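Local coordinates for bacterial regulatory proteins, tetR family (Corynebacterium glutamicum, PDB 3AQT), which binds resorcinol and, as a TetR-family transcriptional repressor with a helix-turn-helix motif, probably acts by binding DNA, at residues B[91-103]-B[143-157]. Numbering follows the deposited sequence.
Sequences EQLLQAVAEDAFE and FFIQMGAAHPVLMRI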
loop_
_atom_site.group_PDB
_atom_site.type_symbol
_atom_site.label_atom_id
_atom_site.label_comp_id
_atom_site.label_asym_id
_atom_site.label_seq_id
_atom_site.Cartn_x
_atom_site.Cartn_y
_atom_site.Cartn_z
ATOM N N GLU B 91 3.814 -18.704 4.073
ATOM C CA GLU B 91 3.072 -17.632 3.418
ATOM C C GLU B 91 1.799 -18.088 2.725
ATOM O O GLU B 91 0.759 -17.450 2.866
ATOM C CB GLU B 91 3.959 -16.907 2.397
ATOM C CG GLU B 91 4.413 -15.529 2.843
ATOM C CD GLU B 91 3.251 -14.566 3.074
ATOM O OE1 GLU B 91 2.507 -14.277 2.109
ATOM O OE2 GLU B 91 3.084 -14.095 4.226
ATOM N N GLN B 92 1.878 -19.177 1.967
ATOM C CA GLN B 92 0.708 -19.677 1.258
ATOM C C GLN B 92 -0.434 -19.942 2.244
ATOM O O GLN B 92 -1.579 -19.542 2.005
ATOM C CB GLN B 92 1.049 -20.961 0.494
ATOM C CG GLN B 92 0.908 -20.854 -1.032
ATOM C CD GLN B 92 -0.050 -21.905 -1.618
ATOM O OE1 GLN B 92 0.215 -23.110 -1.579
ATOM N NE2 GLN B 92 -1.173 -21.441 -2.162
ATOM N N LEU B 93 -0.121 -20.600 3.355
ATOM C CA LEU B 93 -1.127 -20.908 4.360
ATOM C C LEU B 93 -1.695 -19.639 4.961
ATOM O O LEU B 93 -2.887 -19.551 5.230
ATOM C CB LEU B 93 -0.524 -21.766 5.476
ATOM C CG LEU B 93 -1.417 -22.030 6.696
ATOM C CD1 LEU B 93 -2.534 -22.997 6.317
ATOM C CD2 LEU B 93 -0.584 -22.609 7.826
ATOM N N LEU B 94 -0.833 -18.657 5.185
ATOM C CA LEU B 94 -1.257 -17.391 5.763
ATOM C C LEU B 94 -2.260 -16.750 4.806
ATOM O O LEU B 94 -3.308 -16.243 5.210
ATOM C CB LEU B 94 -0.049 -16.471 5.938
ATOM C CG LEU B 94 0.023 -15.614 7.204
ATOM C CD1 LEU B 94 -1.263 -14.803 7.376
ATOM C CD2 LEU B 94 0.239 -16.531 8.410
ATOM N N GLN B 95 -1.932 -16.794 3.525
ATOM C CA GLN B 95 -2.791 -16.224 2.512
ATOM C C GLN B 95 -4.158 -16.897 2.451
ATOM O O GLN B 95 -5.173 -16.223 2.257
ATOM C CB GLN B 95 -2.087 -16.280 1.161
ATOM C CG GLN B 95 -1.021 -15.211 1.036
ATOM C CD GLN B 95 -0.304 -15.264 -0.286
ATOM O OE1 GLN B 95 -0.905 -15.544 -1.327
ATOM N NE2 GLN B 95 0.988 -14.984 -0.263
ATOM N N ALA B 96 -4.191 -18.213 2.630
ATOM C CA ALA B 96 -5.452 -18.945 2.607
ATOM C C ALA B 96 -6.310 -18.519 3.788
ATOM O O ALA B 96 -7.518 -18.357 3.652
ATOM C CB ALA B 96 -5.200 -20.439 2.656
ATOM N N VAL B 97 -5.682 -18.327 4.944
ATOM C CA VAL B 97 -6.401 -17.901 6.136
ATOM C C VAL B 97 -6.956 -16.488 5.932
ATOM O O VAL B 97 -8.084 -16.192 6.331
ATOM C CB VAL B 97 -5.470 -17.943 7.385
ATOM C CG1 VAL B 97 -6.130 -17.268 8.580
ATOM C CG2 VAL B 97 -5.153 -19.388 7.728
ATOM N N ALA B 98 -6.160 -15.616 5.314
ATOM C CA ALA B 98 -6.594 -14.244 5.046
ATOM C C ALA B 98 -7.740 -14.248 4.029
ATOM O O ALA B 98 -8.697 -13.489 4.164
ATOM C CB ALA B 98 -5.425 -13.408 4.520
ATOM N N GLU B 99 -7.645 -15.101 3.010
ATOM C CA GLU B 99 -8.709 -15.178 2.012
ATOM C C GLU B 99 -10.010 -15.556 2.707
ATOM O O GLU B 99 -11.068 -14.980 2.434
ATOM C CB GLU B 99 -8.396 -16.219 0.931
ATOM C CG GLU B 99 -7.481 -15.719 -0.180
ATOM C CD GLU B 99 -7.510 -16.613 -1.419
ATOM O OE1 GLU B 99 -8.310 -17.573 -1.464
ATOM O OE2 GLU B 99 -6.733 -16.350 -2.362
ATOM N N ASP B 100 -9.923 -16.525 3.610
ATOM C CA ASP B 100 -11.084 -16.982 4.342
ATOM C C ASP B 100 -11.694 -15.824 5.129
ATOM O O ASP B 100 -12.907 -15.635 5.131
ATOM C CB ASP B 100 -10.684 -18.126 5.282
ATOM C CG ASP B 100 -11.851 -18.648 6.101
ATOM O OD1 ASP B 100 -12.741 -19.312 5.522
ATOM O OD2 ASP B 100 -11.880 -18.389 7.324
ATOM N N ALA B 101 -10.853 -15.037 5.788
ATOM C CA ALA B 101 -11.348 -13.904 6.568
ATOM C C ALA B 101 -11.979 -12.804 5.700
ATOM O O ALA B 101 -13.071 -12.316 5.995
ATOM C CB ALA B 101 -10.219 -13.314 7.411
ATOM N N PHE B 102 -11.294 -12.415 4.629
ATOM C CA PHE B 102 -11.811 -11.366 3.762
ATOM C C PHE B 102 -13.064 -11.790 3.006
ATOM O O PHE B 102 -13.991 -10.996 2.837
ATOM C CB PHE B 102 -10.739 -10.915 2.769
ATOM C CG PHE B 102 -9.503 -10.367 3.415
ATOM C CD1 PHE B 102 -9.587 -9.621 4.585
ATOM C CD2 PHE B 102 -8.255 -10.576 2.838
ATOM C CE1 PHE B 102 -8.447 -9.090 5.175
ATOM C CE2 PHE B 102 -7.103 -10.051 3.415
ATOM C CZ PHE B 102 -7.198 -9.304 4.590
ATOM N N GLU B 103 -13.100 -13.037 2.550
ATOM C CA GLU B 103 -14.263 -13.521 1.815
ATOM C C GLU B 103 -15.504 -13.574 2.711
ATOM O O GLU B 103 -16.606 -13.274 2.267
ATOM C CB GLU B 103 -13.988 -14.901 1.228
ATOM C CG GLU B 103 -15.154 -15.483 0.449
ATOM C CD GLU B 103 -14.857 -16.887 -0.045
ATOM O OE1 GLU B 103 -15.775 -17.551 -0.564
ATOM O OE2 GLU B 103 -13.698 -17.332 0.088
ATOM N N PHE B 143 -3.075 -9.428 9.797
ATOM C CA PHE B 143 -2.974 -9.514 8.344
ATOM C C PHE B 143 -2.382 -8.233 7.757
ATOM O O PHE B 143 -1.461 -8.274 6.943
ATOM C CB PHE B 143 -4.354 -9.746 7.706
ATOM C CG PHE B 143 -5.025 -11.031 8.123
ATOM C CD1 PHE B 143 -4.340 -12.242 8.069
ATOM C CD2 PHE B 143 -6.350 -11.031 8.557
ATOM C CE1 PHE B 143 -4.963 -13.434 8.440
ATOM C CE2 PHE B 143 -6.988 -12.220 8.933
ATOM C CZ PHE B 143 -6.289 -13.423 8.873
ATOM N N PHE B 144 -2.918 -7.094 8.181
ATOM C CA PHE B 144 -2.470 -5.803 7.673
ATOM C C PHE B 144 -1.071 -5.357 8.068
ATOM O O PHE B 144 -0.519 -4.452 7.448
ATOM C CB PHE B 144 -3.486 -4.728 8.052
ATOM C CG PHE B 144 -4.765 -4.819 7.277
ATOM C CD1 PHE B 144 -4.864 -4.268 6.009
ATOM C CD2 PHE B 144 -5.853 -5.502 7.791
ATOM C CE1 PHE B 144 -6.026 -4.396 5.263
ATOM C CE2 PHE B 144 -7.020 -5.637 7.052
ATOM C CZ PHE B 144 -7.104 -5.081 5.784
ATOM N N ILE B 145 -0.490 -5.985 9.084
ATOM C CA ILE B 145 0.851 -5.609 9.519
ATOM C C ILE B 145 1.910 -6.626 9.100
ATOM O O ILE B 145 2.770 -6.316 8.278
ATOM C CB ILE B 145 0.909 -5.405 11.056
ATOM C CG1 ILE B 145 0.411 -6.663 11.775
ATOM C CG2 ILE B 145 0.068 -4.195 11.449
ATOM C CD1 ILE B 145 0.394 -6.601 13.313
ATOM N N GLN B 146 1.837 -7.837 9.652
ATOM C CA GLN B 146 2.799 -8.897 9.342
ATOM C C GLN B 146 2.631 -9.587 7.986
ATOM O O GLN B 146 3.196 -10.660 7.769
ATOM C CB GLN B 146 2.774 -9.983 10.425
ATOM C CG GLN B 146 3.489 -9.643 11.716
ATOM C CD GLN B 146 2.534 -9.252 12.819
ATOM O OE1 GLN B 146 1.557 -9.951 13.084
ATOM N NE2 GLN B 146 2.814 -8.134 13.478
HETATM N N MSE B 147 1.865 -8.998 7.074
HETATM C CA MSE B 147 1.675 -9.632 5.772
HETATM C C MSE B 147 1.810 -8.618 4.637
HETATM O O MSE B 147 0.989 -7.707 4.487
HETATM C CB MSE B 147 0.307 -10.339 5.728
HETATM C CG MSE B 147 0.042 -11.195 4.476
HETATM SE SE MSE B 147 -1.575 -12.323 4.580
HETATM C CE MSE B 147 -2.927 -10.931 4.549
ATOM N N GLY B 148 2.869 -8.777 3.846
ATOM C CA GLY B 148 3.105 -7.872 2.736
ATOM C C GLY B 148 2.254 -8.235 1.538
ATOM O O GLY B 148 2.103 -7.450 0.603
ATOM N N ALA B 149 1.702 -9.440 1.572
ATOM C CA ALA B 149 0.862 -9.909 0.492
ATOM C C ALA B 149 -0.597 -9.566 0.778
ATOM O O ALA B 149 -1.500 -10.086 0.123
ATOM C CB ALA B 149 1.030 -11.420 0.311
ATOM N N ALA B 150 -0.832 -8.689 1.750
ATOM C CA ALA B 150 -2.199 -8.295 2.080
ATOM C C ALA B 150 -2.892 -7.714 0.851
ATOM O O ALA B 150 -4.020 -8.076 0.531
ATOM C CB ALA B 150 -2.203 -7.271 3.203
ATOM N N HIS B 151 -2.198 -6.827 0.151
ATOM C CA HIS B 151 -2.765 -6.198 -1.028
ATOM C C HIS B 151 -3.230 -7.200 -2.079
ATOM O O HIS B 151 -4.366 -7.138 -2.537
ATOM C CB HIS B 151 -1.761 -5.230 -1.651
ATOM C CG HIS B 151 -2.345 -4.393 -2.745
ATOM N ND1 HIS B 151 -3.162 -3.309 -2.497
ATOM C CD2 HIS B 151 -2.280 -4.513 -4.093
ATOM C CE1 HIS B 151 -3.575 -2.801 -3.644
ATOM N NE2 HIS B 151 -3.055 -3.514 -4.627
ATOM N N PRO B 152 -2.355 -8.133 -2.487
ATOM C CA PRO B 152 -2.752 -9.123 -3.499
ATOM C C PRO B 152 -3.958 -9.965 -3.067
ATOM O O PRO B 152 -4.812 -10.301 -3.889
ATOM C CB PRO B 152 -1.490 -9.976 -3.672
ATOM C CG PRO B 152 -0.382 -9.050 -3.302
ATOM C CD PRO B 152 -0.937 -8.298 -2.118
ATOM N N VAL B 153 -4.016 -10.321 -1.785
ATOM C CA VAL B 153 -5.126 -11.116 -1.265
ATOM C C VAL B 153 -6.406 -10.288 -1.312
ATOM O O VAL B 153 -7.436 -10.747 -1.794
ATOM C CB VAL B 153 -4.871 -11.576 0.194
ATOM C CG1 VAL B 153 -6.093 -12.319 0.723
ATOM C CG2 VAL B 153 -3.646 -12.484 0.258
ATOM N N LEU B 154 -6.337 -9.063 -0.811
ATOM C CA LEU B 154 -7.491 -8.183 -0.833
ATOM C C LEU B 154 -8.006 -8.030 -2.262
ATOM O O LEU B 154 -9.213 -8.036 -2.499
ATOM C CB LEU B 154 -7.130 -6.815 -0.249
ATOM C CG LEU B 154 -6.990 -6.795 1.272
ATOM C CD1 LEU B 154 -6.371 -5.489 1.727
ATOM C CD2 LEU B 154 -8.354 -6.998 1.903
HETATM N N MSE B 155 -7.087 -7.926 -3.217
HETATM C CA MSE B 155 -7.458 -7.770 -4.619
HETATM C C MSE B 155 -8.116 -8.990 -5.236
HETATM O O MSE B 155 -8.944 -8.863 -6.134
HETATM C CB MSE B 155 -6.232 -7.362 -5.444
HETATM C CG MSE B 155 -5.762 -5.936 -5.165
HETATM SE SE MSE B 155 -6.896 -4.537 -5.934
HETATM C CE MSE B 155 -8.521 -4.903 -5.007
ATOM N N ARG B 156 -7.756 -10.177 -4.765
ATOM C CA ARG B 156 -8.340 -11.400 -5.304
ATOM C C ARG B 156 -9.746 -11.613 -4.768
ATOM O O ARG B 156 -10.627 -12.080 -5.482
ATOM C CB ARG B 156 -7.516 -12.638 -4.915
ATOM C CG ARG B 156 -6.089 -12.653 -5.376
ATOM C CD ARG B 156 -5.530 -14.060 -5.318
ATOM N NE ARG B 156 -5.299 -14.564 -3.961
ATOM C CZ ARG B 156 -4.125 -14.517 -3.336
ATOM N NH1 ARG B 156 -3.067 -13.982 -3.935
ATOM N NH2 ARG B 156 -3.997 -15.039 -2.125
ATOM N N ILE B 157 -9.945 -11.278 -3.501
ATOM C CA ILE B 157 -11.228 -11.495 -2.850
ATOM C C ILE B 157 -12.206 -10.330 -2.832
ATOM O O ILE B 157 -13.361 -10.498 -3.217
ATOM C CB ILE B 157 -11.017 -11.966 -1.391
ATOM C CG1 ILE B 157 -10.031 -13.140 -1.362
ATOM C CG2 ILE B 157 -12.342 -12.377 -0.777
ATOM C CD1 ILE B 157 -10.421 -14.427 -2.142
HETATM O O HOH W 1 4.028 -12.686 6.268
#
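Phe-102 on helix 90-111 fits as a knob into a hole formed by Phe-143, Val-153, Leu-154 and Ile-157, joining the helix that follows the TetR helix-turn-helix to the ligand-binding part of this all-helical fold. Leu-154 CD2 lies over the middle of the Phe-102 ring, 3.5 Å from its centroid, a CH-pi contact. A flat aromatic side chain suits this slot, since its face takes that methyl while its edge meets Val-153 CG1 in plane; Trp-140 adds an edge-to-face ring. The Phe-143 ring packs under the helix backbone, with Ala-98 CA over its face. Alanine at 98 and 101 lets this ring come close, and Ala-98 CB also touches the methyl CE of selenomethionine Met-147 at 3.5 Å. The axes of segments 91-103 and 150-157 cross at -45°.

Along one flank Arg-156, bent at chi3 (-71°), turns its guanidinium side-on to Glu-99, NE and NH2 both donating to the single oxygen OE2 in a salt bridge, NE at 2.8 Å, with guanidinium and carboxylate planes 58° apart. Arg-156 NH2 also donates to Gln-95 OE1 (3.2 Å), leaving the amide's other end for Glu-91: Gln-95 NE2 donates almost straight to Glu-91 OE1 at 2.9 Å, with the acceptor in the amide plane.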